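Local coordinates for protein amide synthase (Vibrio cholerae, PDB 1L5A) that catalyses amide bond formation in vibriobactin biosynthesis, as a condensation enzyme of nonribosomal peptide synthesis, at residues 104-109 / 122-127. Sequence-based numbering, arbitrary orientation.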
loop_
_atom_site.group_PDB
_atom_site.type_symbol
_atom_site.label_atom_id
_atom_site.label_comp_id
_atom_site.label_asym_id
_atom_site.label_seq_id
_atom_site.Cartn_x
_atom_site.Cartn_y
_atom_site.Cartn_z
ATOM N N PRO A 104 2.960 -20.686 32.772
ATOM C CA PRO A 104 2.108 -20.802 31.589
ATOM C C PRO A 104 1.086 -19.684 31.631
ATOM O O PRO A 104 0.466 -19.454 32.666
ATOM C CB PRO A 104 1.435 -22.172 31.761
ATOM C CG PRO A 104 2.295 -22.894 32.797
ATOM C CD PRO A 104 2.727 -21.795 33.712
ATOM N N ILE A 105 0.884 -19.016 30.502
ATOM C CA ILE A 105 -0.069 -17.921 30.442
ATOM C C ILE A 105 -1.489 -18.383 30.180
ATOM O O ILE A 105 -2.433 -17.639 30.413
ATOM C CB ILE A 105 0.321 -16.898 29.354
ATOM C CG1 ILE A 105 1.788 -16.500 29.508
ATOM C CG2 ILE A 105 -0.515 -15.650 29.485
ATOM C CD1 ILE A 105 2.122 -15.821 30.799
ATOM N N THR A 106 -1.674 -19.595 29.681
ATOM C CA THR A 106 -3.049 -20.024 29.441
ATOM C C THR A 106 -3.392 -21.333 30.134
ATOM O O THR A 106 -2.526 -22.017 30.653
ATOM C CB THR A 106 -3.360 -20.175 27.932
ATOM O OG1 THR A 106 -2.812 -21.408 27.444
ATOM C CG2 THR A 106 -2.775 -19.003 27.154
ATOM N N SER A 107 -4.675 -21.668 30.135
ATOM C CA SER A 107 -5.161 -22.896 30.741
ATOM C C SER A 107 -6.297 -23.417 29.863
ATOM O O SER A 107 -7.084 -22.632 29.323
ATOM C CB SER A 107 -5.664 -22.615 32.166
ATOM O OG SER A 107 -5.996 -23.808 32.858
ATOM N N HIS A 108 -6.383 -24.737 29.721
ATOM C CA HIS A 108 -7.424 -25.349 28.903
ATOM C C HIS A 108 -7.999 -26.558 29.615
ATOM O O HIS A 108 -7.301 -27.536 29.891
ATOM C CB HIS A 108 -6.836 -25.744 27.540
ATOM C CG HIS A 108 -6.096 -24.626 26.885
ATOM N ND1 HIS A 108 -6.730 -23.650 26.144
ATOM C CD2 HIS A 108 -4.802 -24.236 26.995
ATOM C CE1 HIS A 108 -5.859 -22.704 25.834
ATOM N NE2 HIS A 108 -4.682 -23.035 26.339
ATOM N N GLN A 109 -9.285 -26.497 29.919
ATOM C CA GLN A 109 -9.904 -27.599 30.617
ATOM C C GLN A 109 -11.148 -28.049 29.855
ATOM O O GLN A 109 -11.879 -27.219 29.332
ATOM C CB GLN A 109 -10.285 -27.143 32.027
ATOM C CG GLN A 109 -9.135 -26.593 32.890
ATOM C CD GLN A 109 -9.647 -25.812 34.140
ATOM O OE1 GLN A 109 -10.793 -26.000 34.600
ATOM N NE2 GLN A 109 -8.788 -24.944 34.688
ATOM N N THR A 122 -11.532 -21.948 28.682
ATOM C CA THR A 122 -10.318 -21.387 28.114
ATOM C C THR A 122 -9.932 -20.133 28.884
ATOM O O THR A 122 -10.760 -19.261 29.088
ATOM C CB THR A 122 -10.562 -20.998 26.665
ATOM O OG1 THR A 122 -11.007 -22.152 25.951
ATOM C CG2 THR A 122 -9.287 -20.447 26.028
ATOM N N ARG A 123 -8.683 -20.039 29.311
ATOM C CA ARG A 123 -8.233 -18.858 30.024
ATOM C C ARG A 123 -6.866 -18.409 29.580
ATOM O O ARG A 123 -5.959 -19.218 29.383
ATOM C CB ARG A 123 -8.139 -19.094 31.519
ATOM C CG ARG A 123 -7.264 -18.040 32.206
ATOM C CD ARG A 123 -6.445 -18.643 33.311
ATOM N NE ARG A 123 -5.028 -18.654 32.983
ATOM C CZ ARG A 123 -4.120 -19.390 33.612
ATOM N NH1 ARG A 123 -4.478 -20.186 34.614
ATOM N NH2 ARG A 123 -2.852 -19.338 33.228
ATOM N N ALA A 124 -6.713 -17.098 29.482
ATOM C CA ALA A 124 -5.448 -16.513 29.090
ATOM C C ALA A 124 -5.297 -15.176 29.787
ATOM O O ALA A 124 -6.222 -14.667 30.388
ATOM C CB ALA A 124 -5.426 -16.318 27.571
ATOM N N HIS A 125 -4.109 -14.614 29.729
ATOM C CA HIS A 125 -3.889 -13.298 30.297
ATOM C C HIS A 125 -4.027 -12.302 29.138
ATOM O O HIS A 125 -3.632 -12.584 28.003
ATOM C CB HIS A 125 -2.499 -13.217 30.901
ATOM C CG HIS A 125 -2.252 -11.957 31.653
ATOM N ND1 HIS A 125 -2.021 -10.753 31.025
ATOM C CD2 HIS A 125 -2.225 -11.704 32.983
ATOM C CE1 HIS A 125 -1.859 -9.812 31.939
ATOM N NE2 HIS A 125 -1.979 -10.362 33.134
ATOM N N HIS A 126 -4.593 -11.140 29.414
ATOM C CA HIS A 126 -4.765 -10.137 28.378
ATOM C C HIS A 126 -3.475 -9.781 27.623
ATOM O O HIS A 126 -3.525 -9.203 26.540
ATOM C CB HIS A 126 -5.339 -8.878 29.003
ATOM C CG HIS A 126 -6.623 -8.440 28.393
ATOM N ND1 HIS A 126 -6.678 -7.742 27.204
ATOM C CD2 HIS A 126 -7.904 -8.625 28.787
ATOM C CE1 HIS A 126 -7.942 -7.517 26.893
ATOM N NE2 HIS A 126 -8.705 -8.044 27.837
ATOM N N ILE A 127 -2.328 -10.125 28.198
ATOM C CA ILE A 127 -1.048 -9.803 27.594
ATOM C C ILE A 127 -0.696 -10.662 26.369
ATOM O O ILE A 127 0.261 -10.352 25.654
ATOM C CB ILE A 127 0.086 -9.878 28.657
ATOM C CG1 ILE A 127 1.303 -9.094 28.187
ATOM C CG2 ILE A 127 0.513 -11.321 28.897
ATOM C CD1 ILE A 127 2.284 -8.888 29.286
HETATM O O HOH W 1 -9.099 -24.243 26.255
#
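Ser-107 and Arg-123 form an antiparallel hydrogen-bonded pair at the open end of a beta hairpin. Ser-107 N donates to Arg-123 O at 2.9 Å, and Arg-123 N donates to Ser-107 O at 3.0 Å. Both side chains stand on the same face of the sheet. The Arg-123 side chain leaves CB with CG anti to the backbone N (chi1 162°). It then bends at its second and third torsions, and its tip comes back toward 104-109. NE lies 3.8 Å from Ile-105 O. CZ and NH1 lie near Ser-107 CB, which sits over one guanidinium face, displaced toward the rim. NH1 also makes a salt bridge with Asp-93. NH2 donates a weak but fairly straight hydrogen bond to Ile-105 O (3.3 Å, 165° at the hydrogen), with that oxygen in the guanidinium plane. Through this weak bond the arginine links the loop at Ile-105 to the hairpin.

The other face carries His-108 and Thr-122, a non-hydrogen-bonded pair. Thr-122 CG2 approaches the imidazole obliquely, 4.1 Å from ND1. Thr-106 OG1 and His-108 NE2 share a hydrogen bond of 2.7 Å, which helps set the rotation of the ring. Nearby, Thr-106 CG2 packs on Ala-124 CB.

Farther along, Ile-105 CG2 touches His-125 CB. His-125 ND1 accepts a hydrogen bond from Ile-127 N near its ring plane (2.9 Å). His-125 and His-126 begin the HHxxxDG signature of condensation domains.

In the mixed sheet, strand 72-75 flanks the first hairpin strand and strand 22-30 the second. Helix 82-94 covers the Ser-107 face, and helix 6-14 packs against His-125 and Ile-127.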